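PDB 5UBM: gigastasin from Haementeria ghilianii, which binds the human complement protease C1s and inhibits it, as a disulfide-rich antistasin-family inhibitor from the giant Amazon leech. Local coordinates for residues C29-L34 with C43-Q48; T89-G93 with V108-C112. Numbering follows the deposited sequence.

Contact 1: residues C29-L34 with C43-Q48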
ATOM      1  N   CYS C  29     -10.276 -30.819 -17.426  1.00 81.75           N
ATOM      2  CA  CYS C  29     -11.726 -30.951 -17.306  1.00 79.70           C
ATOM      3  C   CYS C  29     -12.425 -29.663 -17.736  1.00 81.29           C
ATOM      4  O   CYS C  29     -13.571 -29.686 -18.188  1.00 86.24           O
ATOM      5  CB  CYS C  29     -12.114 -31.313 -15.872  1.00 75.47           C
ATOM      6  SG  CYS C  29     -11.018 -32.524 -15.096  1.00133.07           S
ATOM      7  N   GLY C  30     -11.727 -28.541 -17.584  1.00 77.63           N
ATOM      8  CA  GLY C  30     -12.198 -27.262 -18.083  1.00 74.32           C
ATOM      9  C   GLY C  30     -13.335 -26.652 -17.293  1.00 74.66           C
ATOM     10  O   GLY C  30     -13.956 -25.686 -17.735  1.00 78.32           O
ATOM     11  N   SER C  31     -13.614 -27.209 -16.119  1.00 71.26           N
ATOM     12  CA  SER C  31     -14.692 -26.702 -15.281  1.00 68.18           C
ATOM     13  C   SER C  31     -14.464 -27.088 -13.830  1.00 67.32           C
ATOM     14  O   SER C  31     -14.003 -28.192 -13.546  1.00 70.92           O
ATOM     15  CB  SER C  31     -16.042 -27.234 -15.761  1.00 72.40           C
ATOM     16  OG  SER C  31     -17.091 -26.779 -14.925  1.00 74.50           O
ATOM     17  N   TRP C  32     -14.787 -26.179 -12.913  1.00 63.57           N
ATOM     18  CA  TRP C  32     -14.620 -26.457 -11.489  1.00 61.94           C
ATOM     19  C   TRP C  32     -15.771 -27.301 -10.955  1.00 63.36           C
ATOM     20  O   TRP C  32     -15.765 -27.712  -9.795  1.00 62.88           O
ATOM     21  CB  TRP C  32     -14.500 -25.156 -10.691  1.00 58.21           C
ATOM     22  CG  TRP C  32     -13.233 -24.409 -10.971  1.00 59.32           C
ATOM     23  CD1 TRP C  32     -13.111 -23.213 -11.619  1.00 58.57           C
ATOM     24  CD2 TRP C  32     -11.904 -24.823 -10.636  1.00 55.07           C
ATOM     25  NE1 TRP C  32     -11.788 -22.854 -11.701  1.00 56.59           N
ATOM     26  CE2 TRP C  32     -11.027 -23.824 -11.104  1.00 57.98           C
ATOM     27  CE3 TRP C  32     -11.370 -25.936  -9.983  1.00 55.88           C
ATOM     28  CZ2 TRP C  32      -9.643 -23.906 -10.937  1.00 55.68           C
ATOM     29  CZ3 TRP C  32      -9.999 -26.017  -9.820  1.00 55.09           C
ATOM     30  CH2 TRP C  32      -9.151 -25.006 -10.291  1.00 53.70           C
ATOM     31  N   ASP C  33     -16.754 -27.563 -11.810  1.00 66.98           N
ATOM     32  CA  ASP C  33     -17.850 -28.462 -11.468  1.00 71.70           C
ATOM     33  C   ASP C  33     -17.441 -29.919 -11.666  1.00 72.52           C
ATOM     34  O   ASP C  33     -18.246 -30.824 -11.465  1.00 73.33           O
ATOM     35  CB  ASP C  33     -19.084 -28.148 -12.311  1.00 76.76           C
ATOM     36  CG  ASP C  33     -19.586 -26.736 -12.102  1.00 78.66           C
ATOM     37  OD1 ASP C  33     -19.532 -26.252 -10.950  1.00 77.85           O
ATOM     38  OD2 ASP C  33     -20.032 -26.111 -13.089  1.00 79.62           O
ATOM     39  N   LEU C  34     -16.189 -30.135 -12.065  1.00 73.86           N
ATOM     40  CA  LEU C  34     -15.682 -31.473 -12.359  1.00 77.80           C
ATOM     41  C   LEU C  34     -14.433 -31.804 -11.538  1.00 80.10           C
ATOM     42  O   LEU C  34     -13.758 -30.909 -11.031  1.00 78.48           O
ATOM     43  CB  LEU C  34     -15.376 -31.609 -13.857  1.00 80.04           C
ATOM     44  CG  LEU C  34     -16.531 -31.827 -14.845  1.00 83.81           C
ATOM     45  CD1 LEU C  34     -17.373 -30.576 -15.032  1.00 83.89           C
ATOM     46  CD2 LEU C  34     -16.004 -32.306 -16.188  1.00 86.60           C
ATOM     47  N   CYS C  43     -12.961 -37.248 -17.283  1.00 93.37           N
ATOM     48  CA  CYS C  43     -13.177 -36.429 -16.098  1.00 93.73           C
ATOM     49  C   CYS C  43     -14.503 -36.806 -15.453  1.00 98.42           C
ATOM     50  O   CYS C  43     -15.290 -37.544 -16.040  1.00101.89           O
ATOM     51  CB  CYS C  43     -13.145 -34.942 -16.454  1.00 88.11           C
ATOM     52  SG  CYS C  43     -12.505 -33.902 -15.136  1.00131.40           S
ATOM     53  N   GLU C  44     -14.755 -36.295 -14.253  1.00 99.38           N
ATOM     54  CA  GLU C  44     -15.870 -36.784 -13.444  1.00101.84           C
ATOM     55  C   GLU C  44     -16.667 -35.655 -12.773  1.00101.42           C
ATOM     56  O   GLU C  44     -16.090 -34.687 -12.272  1.00 98.17           O
ATOM     57  CB  GLU C  44     -15.331 -37.755 -12.392  1.00102.88           C
ATOM     58  CG  GLU C  44     -16.354 -38.662 -11.755  1.00108.56           C
ATOM     59  CD  GLU C  44     -15.700 -39.733 -10.902  1.00114.31           C
ATOM     60  OE1 GLU C  44     -14.947 -39.375  -9.971  1.00114.59           O
ATOM     61  OE2 GLU C  44     -15.926 -40.932 -11.171  1.00118.56           O
ATOM     62  N   CYS C  45     -17.993 -35.792 -12.770  1.00101.23           N
ATOM     63  CA  CYS C  45     -18.889 -34.788 -12.189  1.00 97.10           C
ATOM     64  C   CYS C  45     -18.644 -34.548 -10.709  1.00 93.21           C
ATOM     65  O   CYS C  45     -18.884 -35.423  -9.878  1.00 94.39           O
ATOM     66  CB  CYS C  45     -20.358 -35.191 -12.379  1.00 98.98           C
ATOM     67  SG  CYS C  45     -21.056 -34.822 -13.995  1.00125.61           S
ATOM     68  N   ARG C  46     -18.177 -33.351 -10.380  1.00 89.53           N
ATOM     69  CA  ARG C  46     -18.045 -32.962  -8.988  1.00 88.69           C
ATOM     70  C   ARG C  46     -19.370 -32.410  -8.487  1.00 90.00           C
ATOM     71  O   ARG C  46     -19.958 -31.516  -9.095  1.00 90.47           O
ATOM     72  CB  ARG C  46     -16.937 -31.929  -8.814  1.00 86.43           C
ATOM     73  CG  ARG C  46     -16.730 -31.479  -7.381  1.00 88.64           C
ATOM     74  CD  ARG C  46     -15.947 -30.180  -7.346  1.00 87.27           C
ATOM     75  NE  ARG C  46     -14.856 -30.201  -8.314  1.00 88.62           N
ATOM     76  CZ  ARG C  46     -13.614 -29.811  -8.053  1.00 88.12           C
ATOM     77  NH1 ARG C  46     -13.302 -29.357  -6.847  1.00 87.67           N
ATOM     78  NH2 ARG C  46     -12.687 -29.871  -8.999  1.00 88.54           N
ATOM     79  N   ASN C  47     -19.848 -32.961  -7.381  1.00101.53           N
ATOM     80  CA  ASN C  47     -21.082 -32.488  -6.782  1.00 97.54           C
ATOM     81  C   ASN C  47     -20.802 -31.929  -5.396  1.00 95.76           C
ATOM     82  O   ASN C  47     -21.336 -32.407  -4.394  1.00 95.17           O
ATOM     83  CB  ASN C  47     -22.112 -33.613  -6.729  1.00 98.70           C
ATOM     84  CG  ASN C  47     -22.326 -34.260  -8.081  1.00101.51           C
ATOM     85  OD1 ASN C  47     -23.033 -33.724  -8.935  1.00 98.37           O
ATOM     86  ND2 ASN C  47     -21.703 -35.414  -8.290  1.00108.57           N
ATOM     87  N   GLN C  48     -19.943 -30.914  -5.363  1.00 95.59           N
ATOM     88  CA  GLN C  48     -19.517 -30.287  -4.120  1.00 97.41           C
ATOM     89  C   GLN C  48     -20.701 -29.715  -3.356  1.00 91.21           C
ATOM     90  O   GLN C  48     -21.727 -29.373  -3.945  1.00 88.29           O
ATOM     91  CB  GLN C  48     -18.494 -29.182  -4.401  1.00102.35           C
ATOM     92  CG  GLN C  48     -19.053 -27.946  -5.116  1.00102.45           C
ATOM     93  CD  GLN C  48     -19.201 -28.129  -6.622  1.00107.07           C
ATOM     94  OE1 GLN C  48     -19.315 -29.251  -7.121  1.00111.45           O
ATOM     95  NE2 GLN C  48     -19.195 -27.019  -7.352  1.00105.57           N
TER

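Contact 2: residues T89-G93 with V108-C112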
ATOM      1  N   THR C  89     -30.169 -13.967  -0.373  1.00 53.07           N
ATOM      2  CA  THR C  89     -30.709 -14.769  -1.465  1.00 57.53           C
ATOM      3  C   THR C  89     -32.233 -14.750  -1.484  1.00 56.35           C
ATOM      4  O   THR C  89     -32.872 -14.721  -0.432  1.00 56.55           O
ATOM      5  CB  THR C  89     -30.221 -16.226  -1.380  1.00 63.52           C
ATOM      6  OG1 THR C  89     -30.693 -16.820  -0.166  1.00 71.34           O
ATOM      7  CG2 THR C  89     -28.708 -16.274  -1.393  1.00 59.65           C
ATOM      8  N   ASP C  90     -32.814 -14.766  -2.680  1.00 56.58           N
ATOM      9  CA  ASP C  90     -34.269 -14.753  -2.811  1.00 59.24           C
ATOM     10  C   ASP C  90     -34.861 -16.151  -2.634  1.00 59.64           C
ATOM     11  O   ASP C  90     -34.165 -17.094  -2.262  1.00 59.74           O
ATOM     12  CB  ASP C  90     -34.694 -14.161  -4.166  1.00 65.83           C
ATOM     13  CG  ASP C  90     -34.198 -14.975  -5.364  1.00 75.53           C
ATOM     14  OD1 ASP C  90     -33.592 -16.052  -5.179  1.00 79.37           O
ATOM     15  OD2 ASP C  90     -34.432 -14.528  -6.508  1.00 78.58           O
ATOM     16  N   LYS C  91     -36.151 -16.280  -2.917  1.00 64.86           N
ATOM     17  CA  LYS C  91     -36.842 -17.549  -2.742  1.00 68.72           C
ATOM     18  C   LYS C  91     -36.483 -18.528  -3.858  1.00 72.22           C
ATOM     19  O   LYS C  91     -36.711 -19.731  -3.737  1.00 75.80           O
ATOM     20  CB  LYS C  91     -38.353 -17.323  -2.680  1.00 67.97           C
ATOM     21  CG  LYS C  91     -38.759 -16.313  -1.614  1.00 66.26           C
ATOM     22  CD  LYS C  91     -40.259 -16.303  -1.368  1.00 71.88           C
ATOM     23  CE  LYS C  91     -41.035 -15.848  -2.594  1.00 73.89           C
ATOM     24  NZ  LYS C  91     -42.509 -15.874  -2.348  1.00 77.42           N
ATOM     25  N   LYS C  92     -35.911 -18.003  -4.939  1.00 72.10           N
ATOM     26  CA  LYS C  92     -35.448 -18.829  -6.049  1.00 76.01           C
ATOM     27  C   LYS C  92     -34.094 -19.452  -5.737  1.00 73.18           C
ATOM     28  O   LYS C  92     -33.746 -20.504  -6.274  1.00 78.88           O
ATOM     29  CB  LYS C  92     -35.339 -18.005  -7.332  1.00 81.02           C
ATOM     30  CG  LYS C  92     -36.615 -17.318  -7.762  1.00 88.59           C
ATOM     31  CD  LYS C  92     -36.367 -16.476  -9.004  1.00 94.40           C
ATOM     32  CE  LYS C  92     -35.781 -17.320 -10.129  1.00100.67           C
ATOM     33  NZ  LYS C  92     -35.478 -16.514 -11.344  1.00102.96           N
ATOM     34  N   GLY C  93     -33.331 -18.790  -4.875  1.00 63.71           N
ATOM     35  CA  GLY C  93     -31.978 -19.216  -4.571  1.00 60.68           C
ATOM     36  C   GLY C  93     -30.947 -18.325  -5.239  1.00 60.67           C
ATOM     37  O   GLY C  93     -29.746 -18.601  -5.196  1.00 58.61           O
ATOM     38  N   VAL C 108     -32.013 -17.256   6.202  1.00 46.59           N
ATOM     39  CA  VAL C 108     -33.226 -17.118   5.408  1.00 50.59           C
ATOM     40  C   VAL C 108     -32.916 -17.398   3.940  1.00 55.08           C
ATOM     41  O   VAL C 108     -31.980 -16.822   3.380  1.00 57.42           O
ATOM     42  CB  VAL C 108     -33.839 -15.718   5.554  1.00 48.55           C
ATOM     43  CG1 VAL C 108     -34.967 -15.526   4.557  1.00 46.91           C
ATOM     44  CG2 VAL C 108     -34.326 -15.511   6.972  1.00 44.14           C
ATOM     45  N   ASN C 109     -33.704 -18.286   3.337  1.00 57.99           N
ATOM     46  CA  ASN C 109     -33.484 -18.752   1.970  1.00 59.66           C
ATOM     47  C   ASN C 109     -32.142 -19.456   1.840  1.00 58.27           C
ATOM     48  O   ASN C 109     -31.215 -18.953   1.208  1.00 54.16           O
ATOM     49  CB  ASN C 109     -33.580 -17.596   0.971  1.00 62.37           C
ATOM     50  CG  ASN C 109     -34.994 -17.074   0.822  1.00 64.05           C
ATOM     51  OD1 ASN C 109     -35.934 -17.844   0.633  1.00 67.08           O
ATOM     52  ND2 ASN C 109     -35.153 -15.760   0.919  1.00 61.99           N
ATOM     53  N   ILE C 110     -32.051 -20.626   2.458  1.00 62.18           N
ATOM     54  CA  ILE C 110     -30.858 -21.455   2.384  1.00 63.69           C
ATOM     55  C   ILE C 110     -31.304 -22.915   2.415  1.00 64.90           C
ATOM     56  O   ILE C 110     -32.350 -23.235   2.979  1.00 67.83           O
ATOM     57  CB  ILE C 110     -29.866 -21.144   3.536  1.00 54.45           C
ATOM     58  CG1 ILE C 110     -28.470 -21.675   3.210  1.00 52.24           C
ATOM     59  CG2 ILE C 110     -30.380 -21.683   4.871  1.00 53.67           C
ATOM     60  CD1 ILE C 110     -27.414 -21.293   4.227  1.00 50.58           C
ATOM     61  N   TRP C 111     -30.537 -23.795   1.782  1.00 64.90           N
ATOM     62  CA  TRP C 111     -30.958 -25.185   1.643  1.00 66.86           C
ATOM     63  C   TRP C 111     -29.829 -26.155   1.973  1.00 67.78           C
ATOM     64  O   TRP C 111     -29.038 -26.534   1.105  1.00 67.86           O
ATOM     65  CB  TRP C 111     -31.492 -25.420   0.229  1.00 67.40           C
ATOM     66  CG  TRP C 111     -32.642 -24.508  -0.083  1.00 69.55           C
ATOM     67  CD1 TRP C 111     -33.967 -24.771   0.100  1.00 70.87           C
ATOM     68  CD2 TRP C 111     -32.568 -23.169  -0.593  1.00 70.16           C
ATOM     69  NE1 TRP C 111     -34.723 -23.688  -0.281  1.00 69.07           N
ATOM     70  CE2 TRP C 111     -33.889 -22.691  -0.708  1.00 68.27           C
ATOM     71  CE3 TRP C 111     -31.513 -22.332  -0.972  1.00 69.75           C
ATOM     72  CZ2 TRP C 111     -34.184 -21.417  -1.186  1.00 67.31           C
ATOM     73  CZ3 TRP C 111     -31.808 -21.066  -1.444  1.00 69.43           C
ATOM     74  CH2 TRP C 111     -33.133 -20.622  -1.547  1.00 68.27           C
ATOM     75  N   CYS C 112     -29.768 -26.544   3.244  1.00 66.86           N
ATOM     76  CA  CYS C 112     -28.727 -27.427   3.752  1.00 69.34           C
ATOM     77  C   CYS C 112     -29.277 -28.820   4.024  1.00 74.77           C
ATOM     78  O   CYS C 112     -30.354 -28.970   4.603  1.00 76.55           O
ATOM     79  CB  CYS C 112     -28.112 -26.859   5.036  1.00 69.86           C
ATOM     80  SG  CYS C 112     -27.397 -25.203   4.900  1.00115.56           S
TER

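Contact 1: residues C29-L34 with C43-Q48
Arg46 reaches back over the turn formed by residues 31-34, its guanidinium lying close to the carbonyls of Trp32 and Leu34. NH2 of Arg46 donates a short hydrogen bond of 2.5 Å to O of Leu34, and NE of Arg46 adds a weak one of 3.0 Å to the same oxygen. The carbonyl O of Trp32 sits over one face of the guanidinium, while Arg46 NH2 comes to the edge of the indole, 4.3 Å from CE3 of Trp32. The backbone joins in through N of Arg46, which donates to O of Asp33 at 2.8 Å. Beside this bond, Leu34 and Cys45 form an antiparallel non-hydrogen-bonded pair, with a CA-H...O contact of 3.2 Å from CA of Leu34 to O of Glu44. This pair belongs to the small two-stranded antiparallel ribbon of 34-35 and 44-45, in a fold held largely by disulfides. One of these, Cys29-Cys43 (SG to SG 2.0 Å), links the short helix 26-29 to the segment entering strand 44-45, and CB of Leu34 rests 3.9 Å from SG of Cys43. The type I turn from Ser31 to Leu34 is braced by an ST turn, in which N of Asp33 donates to OG of Ser31 at 3.2 Å. From this turn Trp32 extends to the protease: its NE1 is hydrogen-bonded to the backbone of the C1s chain.

Contact 2: residues T89-G93 with V108-C112
This is a turn-against-loop contact, part polar and part aromatic, in which the end of strand 87-89 and the turn after it, in the antistasin-family region, meet the irregular segment 108-112 that leads into the C-terminal part of the chain. No backbone-to-backbone hydrogen bond crosses the contact; side chains reach for backbone instead. OG1 of Thr89 donates a short hydrogen bond to O of Asn109, 2.6 Å long, and in return ND2 of Asn109 gives a weak one of 2.8 Å to O of Thr89. Thr89 and Asn109 are thus each joined to the other's carbonyl, and Asn109 points its CA-to-CB bond toward the turn. Trp111 supplies the apolar half. The six-membered end of its indole comes up to the turn, CH2 of Trp111 standing 3.5 Å from CA of Gly93, while O of Asp90 lies at the ring edge, 3.7 Å from the same CH2. At Gly93 the backbone angles call for glycine, since a CB would jam against O of Lys92; it would also lie close to CZ3 of Trp111. The turn keeps its shape through Asp90: its OD1 accepts from N of Cys94 and, weakly, from N of Lys92 (3.0 Å) and N of Gly93 (2.8 Å). Arg52, from an earlier loop, also hydrogen-bonds to OG1 of Thr89 and O of Asn109. Within 108-112, Ile110 packs on Cys118 of strand 117-119, and Cys112 is bonded to Cys125, tying the segment to the hairpin of strands 117-119 and 124-126.

Contact 1 and contact 2 lie on opposite sides of the chain's centre, their centres about 24 Å apart and their nearest atoms about 9 Å apart, without touching. They come in series: 29-34 with 43-48 closes before 89-93 with 108-112 opens, and they share no strand or sheet. Contact 1 lies on the ribbon of strands 34-35 and 44-45, with Cys45 bonded to Cys66 of the antistasin-like region; contact 2 joins the loop after strand 87-89 to the loop ahead of the C-terminal hairpin. Arg52, a little beyond contact 1, reaches contact 2. Of the two, contact 1 alone touches C1s, notably through Trp32, whereas contact 2 is an internal contact of the inhibitor.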